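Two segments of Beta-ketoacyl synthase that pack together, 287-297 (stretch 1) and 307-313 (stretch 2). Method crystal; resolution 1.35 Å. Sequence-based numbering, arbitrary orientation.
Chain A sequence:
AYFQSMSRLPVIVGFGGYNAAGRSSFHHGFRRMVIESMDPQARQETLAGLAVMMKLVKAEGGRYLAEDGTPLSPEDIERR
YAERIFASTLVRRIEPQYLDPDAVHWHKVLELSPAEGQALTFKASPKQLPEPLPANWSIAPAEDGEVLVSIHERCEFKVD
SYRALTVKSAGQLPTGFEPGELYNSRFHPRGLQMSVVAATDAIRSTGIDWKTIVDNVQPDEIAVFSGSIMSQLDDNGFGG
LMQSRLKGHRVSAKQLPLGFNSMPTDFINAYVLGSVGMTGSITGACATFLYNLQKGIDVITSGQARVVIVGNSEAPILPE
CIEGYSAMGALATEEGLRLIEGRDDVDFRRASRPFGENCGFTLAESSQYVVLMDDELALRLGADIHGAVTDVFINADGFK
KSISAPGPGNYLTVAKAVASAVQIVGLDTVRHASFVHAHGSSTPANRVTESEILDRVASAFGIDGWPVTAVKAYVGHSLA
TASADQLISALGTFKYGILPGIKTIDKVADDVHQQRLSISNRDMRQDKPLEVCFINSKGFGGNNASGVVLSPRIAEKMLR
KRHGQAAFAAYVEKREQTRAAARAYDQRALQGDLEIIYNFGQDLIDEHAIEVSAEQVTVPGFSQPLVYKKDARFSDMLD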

# COMPACT_ATOMS: atom_id res chain seq x y z
N ALA A 287 8.81 -2.25 7.83
CA ALA A 287 9.97 -2.02 6.96
C ALA A 287 9.66 -1.19 5.73
O ALA A 287 10.48 -1.04 4.84
CB ALA A 287 10.58 -3.33 6.56
N THR A 288 8.46 -0.61 5.70
CA THR A 288 7.95 0.06 4.51
C THR A 288 8.89 1.11 3.89
O THR A 288 9.05 1.13 2.66
CB THR A 288 6.56 0.67 4.83
OG1 THR A 288 5.58 -0.37 4.84
CG2 THR A 288 6.14 1.74 3.83
N PHE A 289 9.50 1.98 4.68
CA PHE A 289 10.31 3.01 4.03
C PHE A 289 11.43 2.40 3.19
O PHE A 289 11.71 2.90 2.12
CB PHE A 289 10.86 4.03 5.03
CG PHE A 289 11.95 4.88 4.44
CD1 PHE A 289 11.64 5.95 3.62
CD2 PHE A 289 13.27 4.58 4.68
CE1 PHE A 289 12.63 6.71 3.08
CE2 PHE A 289 14.27 5.36 4.13
CZ PHE A 289 13.95 6.42 3.33
N LEU A 290 12.05 1.33 3.68
CA LEU A 290 13.10 0.68 2.92
C LEU A 290 12.55 0.06 1.64
O LEU A 290 13.26 -0.01 0.65
CB LEU A 290 13.85 -0.34 3.78
CG LEU A 290 14.74 0.23 4.90
CD1 LEU A 290 15.48 -0.90 5.62
CD2 LEU A 290 15.74 1.22 4.33
N TYR A 291 11.30 -0.41 1.65
CA TYR A 291 10.69 -0.89 0.42
C TYR A 291 10.53 0.23 -0.62
O TYR A 291 10.83 0.05 -1.81
CB TYR A 291 9.33 -1.54 0.71
CG TYR A 291 9.34 -2.90 1.39
CD1 TYR A 291 10.20 -3.20 2.42
CD2 TYR A 291 8.45 -3.88 1.00
CE1 TYR A 291 10.19 -4.45 3.03
CE2 TYR A 291 8.43 -5.11 1.61
CZ TYR A 291 9.30 -5.40 2.62
OH TYR A 291 9.30 -6.63 3.24
N ASN A 292 10.10 1.41 -0.17
CA ASN A 292 10.04 2.57 -1.05
C ASN A 292 11.46 2.94 -1.52
O ASN A 292 11.68 3.32 -2.67
CB ASN A 292 9.40 3.76 -0.34
CG ASN A 292 7.88 3.71 -0.32
OD1 ASN A 292 7.25 3.14 -1.22
ND2 ASN A 292 7.30 4.33 0.69
N LEU A 293 12.43 2.83 -0.62
CA LEU A 293 13.81 3.22 -0.94
C LEU A 293 14.40 2.25 -1.97
O LEU A 293 15.14 2.68 -2.85
CB LEU A 293 14.67 3.30 0.32
CG LEU A 293 16.09 3.85 0.17
CD1 LEU A 293 16.05 5.27 -0.32
CD2 LEU A 293 16.84 3.78 1.50
N GLN A 294 14.05 0.97 -1.90
CA GLN A 294 14.52 0.02 -2.89
C GLN A 294 14.06 0.43 -4.29
O GLN A 294 14.83 0.41 -5.27
CB GLN A 294 14.06 -1.40 -2.57
CG GLN A 294 14.74 -2.44 -3.48
CD GLN A 294 14.18 -3.83 -3.29
OE1 GLN A 294 13.03 -4.09 -3.64
NE2 GLN A 294 14.98 -4.73 -2.71
N LYS A 295 12.78 0.78 -4.39
CA LYS A 295 12.25 1.27 -5.64
C LYS A 295 12.99 2.54 -6.10
O LYS A 295 13.33 2.68 -7.28
CB LYS A 295 10.74 1.50 -5.50
CG LYS A 295 10.03 2.00 -6.74
CD LYS A 295 9.73 0.90 -7.72
CE LYS A 295 9.19 1.49 -9.01
NZ LYS A 295 8.83 0.46 -10.01
N GLY A 296 13.26 3.45 -5.17
CA GLY A 296 13.96 4.67 -5.51
C GLY A 296 15.34 4.42 -6.07
O GLY A 296 15.74 5.05 -7.05
N ILE A 297 16.09 3.52 -5.44
CA ILE A 297 17.43 3.18 -5.89
C ILE A 297 17.33 2.55 -7.26
O ILE A 297 18.10 2.88 -8.17
CB ILE A 297 18.10 2.18 -4.92
CG1 ILE A 297 18.40 2.84 -3.58
CG2 ILE A 297 19.37 1.57 -5.54
CD1 ILE A 297 18.68 1.79 -2.50
N VAL A 307 15.52 12.22 -10.27
CA VAL A 307 15.23 12.90 -9.01
C VAL A 307 14.13 12.11 -8.35
O VAL A 307 13.09 11.89 -8.97
CB VAL A 307 14.74 14.35 -9.22
CG1 VAL A 307 14.50 15.04 -7.87
CG2 VAL A 307 15.76 15.12 -10.04
N VAL A 308 14.37 11.67 -7.12
CA VAL A 308 13.41 10.82 -6.44
C VAL A 308 13.17 11.33 -5.03
O VAL A 308 14.10 11.52 -4.25
CB VAL A 308 13.88 9.35 -6.34
CG1 VAL A 308 12.78 8.50 -5.69
CG2 VAL A 308 14.26 8.79 -7.70
N ILE A 309 11.90 11.55 -4.70
CA ILE A 309 11.51 11.90 -3.33
C ILE A 309 10.99 10.61 -2.73
O ILE A 309 10.03 10.02 -3.24
CB ILE A 309 10.44 12.99 -3.29
CG1 ILE A 309 11.03 14.37 -3.67
CG2 ILE A 309 9.85 13.11 -1.88
CD1 ILE A 309 11.55 14.51 -5.10
N VAL A 310 11.65 10.14 -1.68
CA VAL A 310 11.28 8.88 -1.03
C VAL A 310 11.00 9.13 0.44
O VAL A 310 11.80 9.76 1.12
CB VAL A 310 12.43 7.85 -1.08
CG1 VAL A 310 11.95 6.49 -0.57
CG2 VAL A 310 13.03 7.71 -2.48
N GLY A 311 9.89 8.64 0.94
CA GLY A 311 9.60 8.83 2.35
C GLY A 311 8.31 8.13 2.75
O GLY A 311 7.85 7.21 2.07
N ASN A 312 7.72 8.59 3.84
CA ASN A 312 6.47 8.03 4.35
C ASN A 312 5.85 9.02 5.32
O ASN A 312 6.51 9.96 5.80
CB ASN A 312 6.74 6.70 5.08
CG ASN A 312 6.87 5.52 4.14
OD1 ASN A 312 7.96 4.96 3.98
ND2 ASN A 312 5.77 5.13 3.53
N SER A 313 4.58 8.81 5.63
CA SER A 313 3.88 9.59 6.61
C SER A 313 2.89 8.70 7.34
O SER A 313 2.04 8.08 6.71
CB SER A 313 3.12 10.73 5.97
OG SER A 313 2.56 11.52 7.00

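A helix laid against a β-strand meets it with a few residues spaced three or four apart, while the strand offers every second side chain; this pair from Beta-ketoacyl synthase illustrates the principle. Helix 288-297 and strand 307-313 run antiparallel, at 170°, with their axes 7.7 Å apart at closest approach. Along the strand, Val308, Val310 and Asn312 point toward the helix, and Val307, Ile309 and Ser313 make no contact with it.

Val308 meets the helix at Gly296, where its CG1 lies 4.0 Å from Gly296 CA. The absence of a side chain matters here: a CB on Gly296 would point toward the strand and come within 3.0 Å of Val310 CG2, a clash.

Val310 has the largest covered area of any residue in the contact. Its CG1 lies 3.7 Å from Asn292 CB and 3.7 Å from Phe289 CE1, and 4.3 Å from Leu293 CD1, so one methyl group packs against successive turns of the helix through dispersion and the exclusion of water.

At Gly311 the ring of Phe289 lies against the strand backbone: Phe289 CD1 sits 3.8 Å from Gly311 CA, which lies at the ring edge, as does the carbonyl oxygen of Val310.

Polar chemistry takes over at this end. Asn292 ND2 donates two weak hydrogen bonds, one to Gly311 O at 3.2 Å and one to Asn312 OD1 at 3.4 Å, with angles of 128° and 139° that are far from linear. Asn312 OD1 also packs 3.1 Å from Phe289 CA, while Asn312 ND2, 3.4 Å from Thr288 CG2, finds its hydrogen bonding elsewhere in the structure. The contact thus grades from apolar to polar along the strand.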